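Translation initiation factor eIF2B subunit beta (Schizosaccharomyces pombe, PDB 5B04) forms part of the eIF2B complex, which catalyses the exchange of GDP for GTP on the gamma subunit of the initiation factor eIF2. Local coordinates at residues C[281-293]-C[316-328]. Residues are numbered along the deposited sequence; the frame is centred on the assembly and turned at random.
Sequences ILGTHAILGNGGL and CSGIYKLSPVYPY. With PO4 (phosphate ion), chain M.
Asn290 meets the Tyr326 ring obliquely, its CB 3.5 Å from Tyr326 CE1, while Pro327 CD lies over one face of that ring near the rim. The Asn290 amide packs across Pro327, and its OD1 closes an Asx turn with Gly292 N. These groups end a run in which the chains leaving neighbouring parallel strands of the Rossmann-like sheet, 279-282 and 313-316, travel side by side. Cys316 N bonds Leu282 O between the two strands; farther on, a single beta bridge pairs Ile287, on the short strand 286-287, with Leu322. Ile287 N points almost straight at Lys321 O (2.7 Å, 176° at the hydrogen), and Ile287 O accepts from Ser323 N. Beside the bridge, Ile287 CG2 packs on Leu322 CD1 (3.7 Å), and Leu288 sets CD1 against Pro327 CB and CD2 against Val325 CG2. Lys321, extended beyond CG, brings NZ to Thr284 O (3.0 Å) and to a phosphate ion, probably from the crystallisation liquor, which the Ser217 and Thr219 hydroxyls and Lys218 backbone N also hold. A methionine in its place would probably leave Thr284 O without this donor and remove this positive charge from beside the phosphate. At the far end, Gly289 N reaches Val325 O from above the carbonyl plane, at 2.9 Å.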
loop_
_atom_site.group_PDB
_atom_site.type_symbol
_atom_site.label_atom_id
_atom_site.label_comp_id
_atom_site.label_asym_id
_atom_site.label_seq_id
_atom_site.Cartn_x
_atom_site.Cartn_y
_atom_site.Cartn_z
ATOM N N ILE C 281 9.199 -10.603 3.385
ATOM C CA ILE C 281 10.571 -11.090 3.424
ATOM C C ILE C 281 10.645 -12.505 2.863
ATOM O O ILE C 281 10.129 -13.452 3.459
ATOM C CB ILE C 281 11.141 -11.065 4.851
ATOM C CG1 ILE C 281 11.228 -9.622 5.353
ATOM C CG2 ILE C 281 12.512 -11.719 4.887
ATOM C CD1 ILE C 281 11.833 -9.488 6.733
ATOM N N LEU C 282 11.286 -12.639 1.708
ATOM C CA LEU C 282 11.354 -13.919 1.019
ATOM C C LEU C 282 12.779 -14.434 0.884
ATOM O O LEU C 282 13.725 -13.660 0.738
ATOM C CB LEU C 282 10.728 -13.812 -0.372
ATOM C CG LEU C 282 9.219 -13.600 -0.464
ATOM C CD1 LEU C 282 8.772 -13.650 -1.915
ATOM C CD2 LEU C 282 8.481 -14.638 0.365
ATOM N N GLY C 283 12.921 -15.752 0.937
ATOM C CA GLY C 283 14.162 -16.394 0.560
ATOM C C GLY C 283 14.069 -16.716 -0.916
ATOM O O GLY C 283 13.003 -16.583 -1.516
ATOM N N THR C 284 15.179 -17.132 -1.512
ATOM C CA THR C 284 15.174 -17.491 -2.921
ATOM C C THR C 284 16.088 -18.680 -3.179
ATOM O O THR C 284 17.022 -18.935 -2.419
ATOM C CB THR C 284 15.605 -16.305 -3.810
ATOM O OG1 THR C 284 15.451 -16.657 -5.190
ATOM C CG2 THR C 284 17.052 -15.932 -3.543
ATOM N N HIS C 285 15.801 -19.416 -4.247
ATOM C CA HIS C 285 16.634 -20.542 -4.642
ATOM C C HIS C 285 17.813 -20.053 -5.473
ATOM O O HIS C 285 18.927 -20.561 -5.348
ATOM C CB HIS C 285 15.818 -21.573 -5.423
ATOM C CG HIS C 285 16.652 -22.609 -6.108
ATOM N ND1 HIS C 285 17.207 -23.679 -5.440
ATOM C CD2 HIS C 285 17.027 -22.738 -7.403
ATOM C CE1 HIS C 285 17.888 -24.423 -6.293
ATOM N NE2 HIS C 285 17.794 -23.874 -7.492
ATOM N N ALA C 286 17.559 -19.057 -6.315
ATOM C CA ALA C 286 18.597 -18.481 -7.161
ATOM C C ALA C 286 18.183 -17.118 -7.700
ATOM O O ALA C 286 16.995 -16.836 -7.862
ATOM C CB ALA C 286 18.926 -19.422 -8.311
ATOM N N ILE C 287 19.172 -16.274 -7.969
ATOM C CA ILE C 287 18.933 -14.986 -8.607
ATOM C C ILE C 287 19.653 -14.957 -9.949
ATOM O O ILE C 287 20.874 -15.082 -10.008
ATOM C CB ILE C 287 19.414 -13.814 -7.735
ATOM C CG1 ILE C 287 18.868 -13.949 -6.312
ATOM C CG2 ILE C 287 18.997 -12.488 -8.352
ATOM C CD1 ILE C 287 19.425 -12.926 -5.347
ATOM N N LEU C 288 18.891 -14.795 -11.026
ATOM C CA LEU C 288 19.449 -14.893 -12.370
ATOM C C LEU C 288 20.106 -13.597 -12.833
ATOM O O LEU C 288 20.200 -12.630 -12.076
ATOM C CB LEU C 288 18.364 -15.311 -13.359
ATOM C CG LEU C 288 17.718 -16.660 -13.042
ATOM C CD1 LEU C 288 16.725 -17.036 -14.120
ATOM C CD2 LEU C 288 18.776 -17.744 -12.876
ATOM N N GLY C 289 20.555 -13.593 -14.084
ATOM C CA GLY C 289 21.322 -12.487 -14.630
ATOM C C GLY C 289 20.578 -11.169 -14.720
ATOM O O GLY C 289 21.162 -10.108 -14.498
ATOM N N ASN C 290 19.291 -11.230 -15.045
ATOM C CA ASN C 290 18.494 -10.018 -15.193
ATOM C C ASN C 290 17.961 -9.514 -13.857
ATOM O O ASN C 290 17.267 -8.499 -13.799
ATOM C CB ASN C 290 17.332 -10.255 -16.160
ATOM C CG ASN C 290 16.249 -11.137 -15.569
ATOM O OD1 ASN C 290 16.523 -12.014 -14.751
ATOM N ND2 ASN C 290 15.010 -10.908 -15.986
ATOM N N GLY C 291 18.286 -10.230 -12.787
ATOM C CA GLY C 291 17.847 -9.855 -11.457
ATOM C C GLY C 291 16.581 -10.578 -11.047
ATOM O O GLY C 291 16.074 -10.387 -9.941
ATOM N N GLY C 292 16.064 -11.409 -11.947
ATOM C CA GLY C 292 14.872 -12.188 -11.671
ATOM C C GLY C 292 15.132 -13.239 -10.611
ATOM O O GLY C 292 16.278 -13.616 -10.368
ATOM N N LEU C 293 14.067 -13.716 -9.977
ATOM C CA LEU C 293 14.204 -14.707 -8.919
ATOM C C LEU C 293 13.704 -16.082 -9.337
ATOM O O LEU C 293 12.541 -16.248 -9.704
ATOM C CB LEU C 293 13.453 -14.264 -7.662
ATOM C CG LEU C 293 13.878 -12.964 -6.982
ATOM C CD1 LEU C 293 13.251 -12.878 -5.600
ATOM C CD2 LEU C 293 15.390 -12.864 -6.898
ATOM N N CYS C 316 16.203 -11.986 1.209
ATOM C CA CYS C 316 17.435 -12.324 1.911
ATOM C C CYS C 316 18.127 -13.503 1.236
ATOM O O CYS C 316 17.593 -14.611 1.206
ATOM C CB CYS C 316 17.148 -12.647 3.379
ATOM S SG CYS C 316 16.375 -11.302 4.302
ATOM N N SER C 317 19.317 -13.260 0.697
ATOM C CA SER C 317 20.040 -14.293 -0.035
ATOM C C SER C 317 21.541 -14.041 -0.068
ATOM O O SER C 317 21.988 -12.900 -0.174
ATOM C CB SER C 317 19.508 -14.394 -1.465
ATOM O OG SER C 317 20.208 -15.382 -2.201
ATOM N N GLY C 318 22.316 -15.118 0.020
ATOM C CA GLY C 318 23.756 -15.026 -0.120
ATOM C C GLY C 318 24.120 -14.761 -1.567
ATOM O O GLY C 318 23.387 -15.151 -2.475
ATOM N N ILE C 319 25.252 -14.100 -1.787
ATOM C CA ILE C 319 25.666 -13.722 -3.135
ATOM C C ILE C 319 26.034 -14.921 -4.006
ATOM O O ILE C 319 26.192 -14.786 -5.219
ATOM C CB ILE C 319 26.864 -12.746 -3.102
ATOM C CG1 ILE C 319 27.766 -13.025 -1.895
ATOM C CG2 ILE C 319 26.373 -11.309 -3.054
ATOM C CD1 ILE C 319 28.631 -14.267 -2.015
ATOM N N TYR C 320 26.167 -16.092 -3.391
ATOM C CA TYR C 320 26.534 -17.295 -4.128
ATOM C C TYR C 320 25.357 -17.826 -4.941
ATOM O O TYR C 320 25.527 -18.685 -5.805
ATOM C CB TYR C 320 27.052 -18.377 -3.176
ATOM C CG TYR C 320 25.987 -19.035 -2.327
ATOM C CD1 TYR C 320 25.529 -18.434 -1.163
ATOM C CD2 TYR C 320 25.453 -20.267 -2.681
ATOM C CE1 TYR C 320 24.558 -19.037 -0.381
ATOM C CE2 TYR C 320 24.485 -20.877 -1.907
ATOM C CZ TYR C 320 24.041 -20.258 -0.759
ATOM O OH TYR C 320 23.078 -20.864 0.014
ATOM N N LYS C 321 24.165 -17.307 -4.663
ATOM C CA LYS C 321 22.970 -17.684 -5.411
ATOM C C LYS C 321 22.764 -16.767 -6.612
ATOM O O LYS C 321 21.763 -16.871 -7.320
ATOM C CB LYS C 321 21.732 -17.650 -4.512
ATOM C CG LYS C 321 21.779 -18.604 -3.330
ATOM C CD LYS C 321 20.480 -18.545 -2.542
ATOM C CE LYS C 321 20.554 -19.375 -1.273
ATOM N NZ LYS C 321 19.307 -19.263 -0.467
ATOM N N LEU C 322 23.716 -15.866 -6.834
ATOM C CA LEU C 322 23.636 -14.927 -7.946
ATOM C C LEU C 322 24.307 -15.501 -9.192
ATOM O O LEU C 322 25.533 -15.547 -9.285
ATOM C CB LEU C 322 24.276 -13.591 -7.560
ATOM C CG LEU C 322 24.106 -12.421 -8.530
ATOM C CD1 LEU C 322 22.638 -12.193 -8.853
ATOM C CD2 LEU C 322 24.727 -11.159 -7.951
ATOM N N SER C 323 23.491 -15.942 -10.144
ATOM C CA SER C 323 23.992 -16.557 -11.369
ATOM C C SER C 323 23.841 -15.614 -12.560
ATOM O O SER C 323 22.847 -14.898 -12.666
ATOM C CB SER C 323 23.260 -17.873 -11.639
ATOM O OG SER C 323 23.775 -18.523 -12.787
ATOM N N PRO C 324 24.835 -15.609 -13.462
ATOM C CA PRO C 324 24.830 -14.703 -14.616
ATOM C C PRO C 324 23.940 -15.159 -15.773
ATOM O O PRO C 324 23.707 -14.370 -16.688
ATOM C CB PRO C 324 26.299 -14.689 -15.046
ATOM C CG PRO C 324 26.808 -16.021 -14.641
ATOM C CD PRO C 324 26.096 -16.365 -13.362
ATOM N N VAL C 325 23.458 -16.397 -15.737
ATOM C CA VAL C 325 22.643 -16.922 -16.830
ATOM C C VAL C 325 21.369 -16.102 -17.021
ATOM O O VAL C 325 20.716 -15.717 -16.052
ATOM C CB VAL C 325 22.264 -18.402 -16.603
ATOM C CG1 VAL C 325 23.472 -19.299 -16.819
ATOM C CG2 VAL C 325 21.682 -18.601 -15.214
ATOM N N TYR C 326 21.031 -15.826 -18.276
ATOM C CA TYR C 326 19.848 -15.034 -18.584
ATOM C C TYR C 326 18.635 -15.924 -18.829
ATOM O O TYR C 326 18.696 -16.858 -19.630
ATOM C CB TYR C 326 20.093 -14.138 -19.800
ATOM C CG TYR C 326 19.014 -13.102 -20.007
ATOM C CD1 TYR C 326 19.063 -11.882 -19.346
ATOM C CD2 TYR C 326 17.939 -13.346 -20.854
ATOM C CE1 TYR C 326 18.079 -10.932 -19.526
ATOM C CE2 TYR C 326 16.948 -12.400 -21.039
ATOM C CZ TYR C 326 17.023 -11.195 -20.372
ATOM O OH TYR C 326 16.042 -10.247 -20.549
ATOM N N PRO C 327 17.524 -15.631 -18.137
ATOM C CA PRO C 327 16.273 -16.385 -18.271
ATOM C C PRO C 327 15.620 -16.210 -19.638
ATOM O O PRO C 327 14.578 -15.562 -19.736
ATOM C CB PRO C 327 15.388 -15.792 -17.172
ATOM C CG PRO C 327 15.926 -14.421 -16.955
ATOM C CD PRO C 327 17.406 -14.537 -17.158
ATOM N N TYR C 328 16.226 -16.780 -20.676
ATOM C CA TYR C 328 15.671 -16.705 -22.022
ATOM C C TYR C 328 14.302 -17.371 -22.093
ATOM O O TYR C 328 13.348 -16.798 -22.617
ATOM C CB TYR C 328 16.616 -17.353 -23.035
ATOM C CG TYR C 328 17.816 -16.508 -23.398
ATOM C CD1 TYR C 328 17.675 -15.375 -24.189
ATOM C CD2 TYR C 328 19.089 -16.850 -22.962
ATOM C CE1 TYR C 328 18.768 -14.602 -24.530
ATOM C CE2 TYR C 328 20.188 -16.083 -23.298
ATOM C CZ TYR C 328 20.023 -14.961 -24.081
ATOM O OH TYR C 328 21.115 -14.193 -24.418
HETATM P P PO4 M . 17.871 -20.613 2.209
HETATM O O1 PO4 M . 19.282 -20.479 1.689
HETATM O O2 PO4 M . 16.917 -20.750 1.044
HETATM O O3 PO4 M . 17.512 -19.385 3.010
HETATM O O4 PO4 M . 17.767 -21.834 3.094
#